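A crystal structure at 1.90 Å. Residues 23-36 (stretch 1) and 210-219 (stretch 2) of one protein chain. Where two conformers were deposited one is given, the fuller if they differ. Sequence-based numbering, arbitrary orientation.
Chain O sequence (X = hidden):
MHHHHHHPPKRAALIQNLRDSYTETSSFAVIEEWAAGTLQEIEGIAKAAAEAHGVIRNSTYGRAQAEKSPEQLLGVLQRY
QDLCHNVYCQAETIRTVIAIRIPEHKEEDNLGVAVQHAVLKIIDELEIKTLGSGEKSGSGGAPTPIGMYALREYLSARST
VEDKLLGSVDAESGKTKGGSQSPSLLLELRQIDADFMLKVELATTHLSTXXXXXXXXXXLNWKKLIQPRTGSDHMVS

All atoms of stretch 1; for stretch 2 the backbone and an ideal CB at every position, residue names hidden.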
# COMPACT_ATOMS: atom_id res chain seq x y z
N THR O 23 -24.37 -77.55 60.90
CA THR O 23 -23.33 -76.92 60.11
C THR O 23 -23.17 -77.66 58.78
O THR O 23 -23.79 -78.71 58.57
CB THR O 23 -21.95 -76.94 60.85
OG1 THR O 23 -21.46 -78.27 60.84
CG2 THR O 23 -22.07 -76.61 62.35
N GLU O 24 -22.31 -77.12 57.91
CA GLU O 24 -21.99 -77.77 56.64
C GLU O 24 -21.49 -79.20 56.87
O GLU O 24 -21.71 -80.08 56.04
CB GLU O 24 -20.96 -76.97 55.86
CG GLU O 24 -20.93 -77.26 54.36
CD GLU O 24 -20.13 -78.50 53.98
OE1 GLU O 24 -18.98 -78.70 54.47
OE2 GLU O 24 -20.64 -79.29 53.13
N THR O 25 -20.79 -79.42 57.99
CA THR O 25 -20.30 -80.75 58.31
C THR O 25 -21.42 -81.76 58.47
O THR O 25 -21.30 -82.89 58.02
CB THR O 25 -19.40 -80.73 59.57
OG1 THR O 25 -18.24 -79.94 59.28
CG2 THR O 25 -18.81 -82.12 59.83
N SER O 26 -22.51 -81.32 59.10
CA SER O 26 -23.69 -82.16 59.31
C SER O 26 -24.31 -82.60 57.99
O SER O 26 -24.75 -83.74 57.84
CB SER O 26 -24.77 -81.43 60.11
OG SER O 26 -24.22 -80.65 61.15
N SER O 27 -24.38 -81.67 57.03
CA SER O 27 -24.96 -82.02 55.75
C SER O 27 -23.98 -82.82 54.91
O SER O 27 -24.36 -83.82 54.30
CB SER O 27 -25.46 -80.76 55.03
OG SER O 27 -24.46 -79.75 55.06
N PHE O 28 -22.70 -82.41 54.89
CA PHE O 28 -21.67 -83.18 54.18
C PHE O 28 -21.59 -84.63 54.67
O PHE O 28 -21.46 -85.55 53.87
CB PHE O 28 -20.28 -82.52 54.27
CG PHE O 28 -19.21 -83.24 53.50
CD1 PHE O 28 -19.34 -83.44 52.12
CD2 PHE O 28 -18.06 -83.72 54.14
CE1 PHE O 28 -18.36 -84.11 51.38
CE2 PHE O 28 -17.06 -84.38 53.41
CZ PHE O 28 -17.20 -84.59 52.02
N ALA O 29 -21.69 -84.82 55.98
CA ALA O 29 -21.68 -86.18 56.54
C ALA O 29 -22.81 -87.06 55.96
O ALA O 29 -22.62 -88.26 55.76
CB ALA O 29 -21.77 -86.12 58.06
N VAL O 30 -23.97 -86.46 55.73
CA VAL O 30 -25.09 -87.18 55.13
C VAL O 30 -24.73 -87.60 53.70
O VAL O 30 -24.89 -88.76 53.30
CB VAL O 30 -26.41 -86.34 55.14
CG1 VAL O 30 -27.49 -86.99 54.27
CG2 VAL O 30 -26.94 -86.16 56.57
N ILE O 31 -24.22 -86.64 52.93
CA ILE O 31 -23.85 -86.89 51.54
C ILE O 31 -22.78 -87.98 51.43
O ILE O 31 -22.82 -88.83 50.55
CB ILE O 31 -23.39 -85.57 50.85
CG1 ILE O 31 -24.55 -84.55 50.77
CG2 ILE O 31 -22.79 -85.87 49.46
CD1 ILE O 31 -25.74 -84.96 49.84
N GLU O 32 -21.82 -87.96 52.36
CA GLU O 32 -20.82 -89.03 52.39
C GLU O 32 -21.46 -90.40 52.63
O GLU O 32 -21.10 -91.36 51.97
CB GLU O 32 -19.79 -88.77 53.47
CG GLU O 32 -18.89 -87.59 53.21
CD GLU O 32 -17.79 -87.49 54.25
OE1 GLU O 32 -18.11 -87.23 55.45
OE2 GLU O 32 -16.62 -87.69 53.86
N GLU O 33 -22.39 -90.46 53.57
CA GLU O 33 -23.14 -91.69 53.88
C GLU O 33 -23.97 -92.16 52.68
O GLU O 33 -23.97 -93.34 52.35
CB GLU O 33 -24.01 -91.49 55.13
CG GLU O 33 -24.93 -92.66 55.50
CD GLU O 33 -24.22 -93.99 55.69
OE1 GLU O 33 -23.01 -94.01 56.01
OE2 GLU O 33 -24.89 -95.03 55.49
N TRP O 34 -24.64 -91.22 52.01
CA TRP O 34 -25.48 -91.55 50.87
C TRP O 34 -24.64 -92.10 49.73
O TRP O 34 -25.05 -93.04 49.06
CB TRP O 34 -26.27 -90.32 50.40
CG TRP O 34 -27.43 -89.97 51.27
CD1 TRP O 34 -27.85 -90.63 52.39
CD2 TRP O 34 -28.40 -88.93 51.04
NE1 TRP O 34 -28.98 -90.02 52.91
CE2 TRP O 34 -29.34 -88.98 52.09
CE3 TRP O 34 -28.56 -87.94 50.04
CZ2 TRP O 34 -30.43 -88.08 52.19
CZ3 TRP O 34 -29.64 -87.04 50.14
CH2 TRP O 34 -30.55 -87.12 51.21
N ALA O 35 -23.46 -91.53 49.53
CA ALA O 35 -22.61 -91.92 48.41
C ALA O 35 -22.07 -93.33 48.56
O ALA O 35 -21.72 -93.97 47.57
CB ALA O 35 -21.47 -90.93 48.23
N ALA O 36 -22.02 -93.80 49.80
CA ALA O 36 -21.39 -95.07 50.13
C ALA O 36 -22.42 -96.09 50.60
O ALA O 36 -23.04 -96.78 49.76
CB ALA O 36 -20.30 -94.85 51.20
N UNK O 210 -32.43 -90.55 42.30
CA UNK O 210 -32.63 -89.31 43.07
C UNK O 210 -31.48 -89.05 44.02
O UNK O 210 -30.89 -87.98 44.02
CB UNK O 210 -33.94 -89.37 43.86
N UNK O 211 -31.14 -90.06 44.82
CA UNK O 211 -30.01 -89.95 45.74
C UNK O 211 -28.73 -89.49 45.01
O UNK O 211 -28.08 -88.52 45.43
CB UNK O 211 -29.77 -91.29 46.43
N UNK O 212 -28.40 -90.13 43.89
CA UNK O 212 -27.23 -89.74 43.10
C UNK O 212 -27.32 -88.28 42.61
O UNK O 212 -26.34 -87.53 42.66
CB UNK O 212 -27.08 -90.68 41.90
N UNK O 213 -28.51 -87.89 42.14
CA UNK O 213 -28.75 -86.51 41.67
C UNK O 213 -28.51 -85.51 42.80
O UNK O 213 -27.95 -84.45 42.57
CB UNK O 213 -30.18 -86.36 41.13
N UNK O 214 -28.95 -85.85 44.02
CA UNK O 214 -28.78 -84.95 45.19
C UNK O 214 -27.31 -84.85 45.65
O UNK O 214 -26.82 -83.76 45.96
CB UNK O 214 -29.64 -85.44 46.35
N UNK O 215 -26.60 -85.97 45.65
CA UNK O 215 -25.14 -85.94 45.95
C UNK O 215 -24.47 -84.95 45.01
O UNK O 215 -23.74 -84.05 45.46
CB UNK O 215 -24.51 -87.32 45.80
N UNK O 216 -24.73 -85.10 43.71
CA UNK O 216 -24.15 -84.19 42.72
C UNK O 216 -24.53 -82.74 42.97
O UNK O 216 -23.66 -81.87 42.97
CB UNK O 216 -24.59 -84.60 41.31
N UNK O 217 -25.82 -82.48 43.18
CA UNK O 217 -26.30 -81.11 43.36
C UNK O 217 -25.71 -80.47 44.62
O UNK O 217 -25.37 -79.29 44.62
CB UNK O 217 -27.83 -81.09 43.43
N UNK O 218 -25.60 -81.24 45.70
CA UNK O 218 -25.05 -80.68 46.94
C UNK O 218 -23.59 -80.32 46.75
O UNK O 218 -23.15 -79.22 47.10
CB UNK O 218 -25.20 -81.67 48.10
N UNK O 219 -22.82 -81.25 46.21
CA UNK O 219 -21.37 -81.09 46.13
C UNK O 219 -20.97 -80.00 45.13
O UNK O 219 -19.96 -79.34 45.31
CB UNK O 219 -20.72 -82.42 45.74

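Stretch 2 is helical throughout and runs roughly antiparallel to the helix of stretch 1, the axes approaching to 9.9 Å at an angle of 141°.

Position 210 has nothing of stretch 1 within 5.5 Å of its ideal CB, so many residues would serve; it is Met 210.

At 211 the CB points toward stretch 1 and lies 5.1 Å from Trp 34 CE3. A medium apolar side chain could close that gap. Val 211, with chi1 in t, does so, its CG1 3.9 Å from Trp 34 CB.

Stretch 1 does not constrain 212, which points away, or 213, out of reach. They are Arg 212 and Ala 213.

Position 214 again points toward stretch 1, and its CB is already 4.1 Å from Trp 34 CZ3, with Ile 31 CD1 at 5.3 Å. A compact apolar residue, alanine or valine, seems the natural choice. Val 214 places CG1 3.7 Å from Trp 34 CZ3, at the edge of the indole.

At 215 the CA is 5.8 Å from the CA of Ile 31, the tightest backbone pairing here. The CB points sideways, 4.3 Å from Ile 31 CG2 and 5.3 Å from Ala 35 CB, so an aliphatic chain such as valine, leucine or isoleucine could reach both. Ile 215 uses two arms: CG2 packs 3.8 Å from Ile 31 CG2, while CD1 extends to 3.8 Å from Ala 35 CA.

Positions 216 and 217 make no contact with stretch 1, leaving the choice open; they are Asn 216 and Ala 217.

Position 218 points toward stretch 1, its CB 3.8 Å from Ile 31 CD1. To one side of that apolar side chain, farther from the CB, lie the carboxylate of Glu 24 and the hydroxyl of Ser 27. A long residue with an apolar body and a polar tip fits: tyrosine is favoured, though lysine or arginine could also approach the acid. Tyr 218 lays one ring face against Ile 31, whose CG1 is 4.0 Å from the ring centroid in a CH-pi contact. Its OH donates a very short hydrogen bond to Glu 24 OE2 (2.4 Å), and Ser 27 OG lies 2.6 Å from the same OH.

At 219 the CB points sideways, 5.5 Å from Ile 31 CG2, with the Phe 28 ring nearby. A branched aliphatic chain could bridge them. Leu 219 brings CG to 4.0 Å from Ile 31 CG2 and CD2 to 3.8 Å from Phe 28 CE1, at the ring edge, helping to enclose Ile 31.

Stretch 2 210-219: MVRAVINAYL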
# COMPACT_ATOMS: atom_id res chain seq x y z
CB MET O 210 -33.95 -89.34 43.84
CG MET O 210 -35.13 -88.84 43.03
SD MET O 210 -35.31 -87.05 42.76
CE MET O 210 -33.67 -86.33 42.91
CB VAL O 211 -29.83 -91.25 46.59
CG1 VAL O 211 -28.52 -91.20 47.40
CG2 VAL O 211 -31.00 -91.39 47.57
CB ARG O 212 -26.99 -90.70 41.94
CG ARG O 212 -26.59 -92.10 42.40
CD ARG O 212 -26.20 -93.05 41.29
NE ARG O 212 -25.41 -94.16 41.85
CZ ARG O 212 -25.86 -95.40 42.01
NH1 ARG O 212 -27.09 -95.73 41.59
NH2 ARG O 212 -25.06 -96.32 42.55
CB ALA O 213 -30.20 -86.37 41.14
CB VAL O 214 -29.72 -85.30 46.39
CG1 VAL O 214 -29.47 -84.37 47.57
CG2 VAL O 214 -31.21 -85.18 46.00
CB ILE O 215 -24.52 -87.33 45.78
CG1 ILE O 215 -25.09 -88.28 46.84
CG2 ILE O 215 -22.96 -87.25 45.87
CD1 ILE O 215 -24.96 -89.75 46.44
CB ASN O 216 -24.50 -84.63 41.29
CG ASN O 216 -23.90 -83.72 40.21
OD1 ASN O 216 -22.68 -83.67 40.04
ND2 ASN O 216 -24.77 -83.05 39.44
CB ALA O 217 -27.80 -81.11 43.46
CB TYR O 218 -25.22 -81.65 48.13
CG TYR O 218 -24.64 -81.10 49.41
CD1 TYR O 218 -25.43 -80.34 50.28
CD2 TYR O 218 -23.29 -81.28 49.73
CE1 TYR O 218 -24.90 -79.80 51.46
CE2 TYR O 218 -22.74 -80.74 50.90
CZ TYR O 218 -23.55 -80.03 51.76
OH TYR O 218 -23.04 -79.49 52.92
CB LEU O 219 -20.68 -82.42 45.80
CG LEU O 219 -20.80 -83.50 46.90
CD1 LEU O 219 -20.30 -84.82 46.37
CD2 LEU O 219 -20.01 -83.13 48.15
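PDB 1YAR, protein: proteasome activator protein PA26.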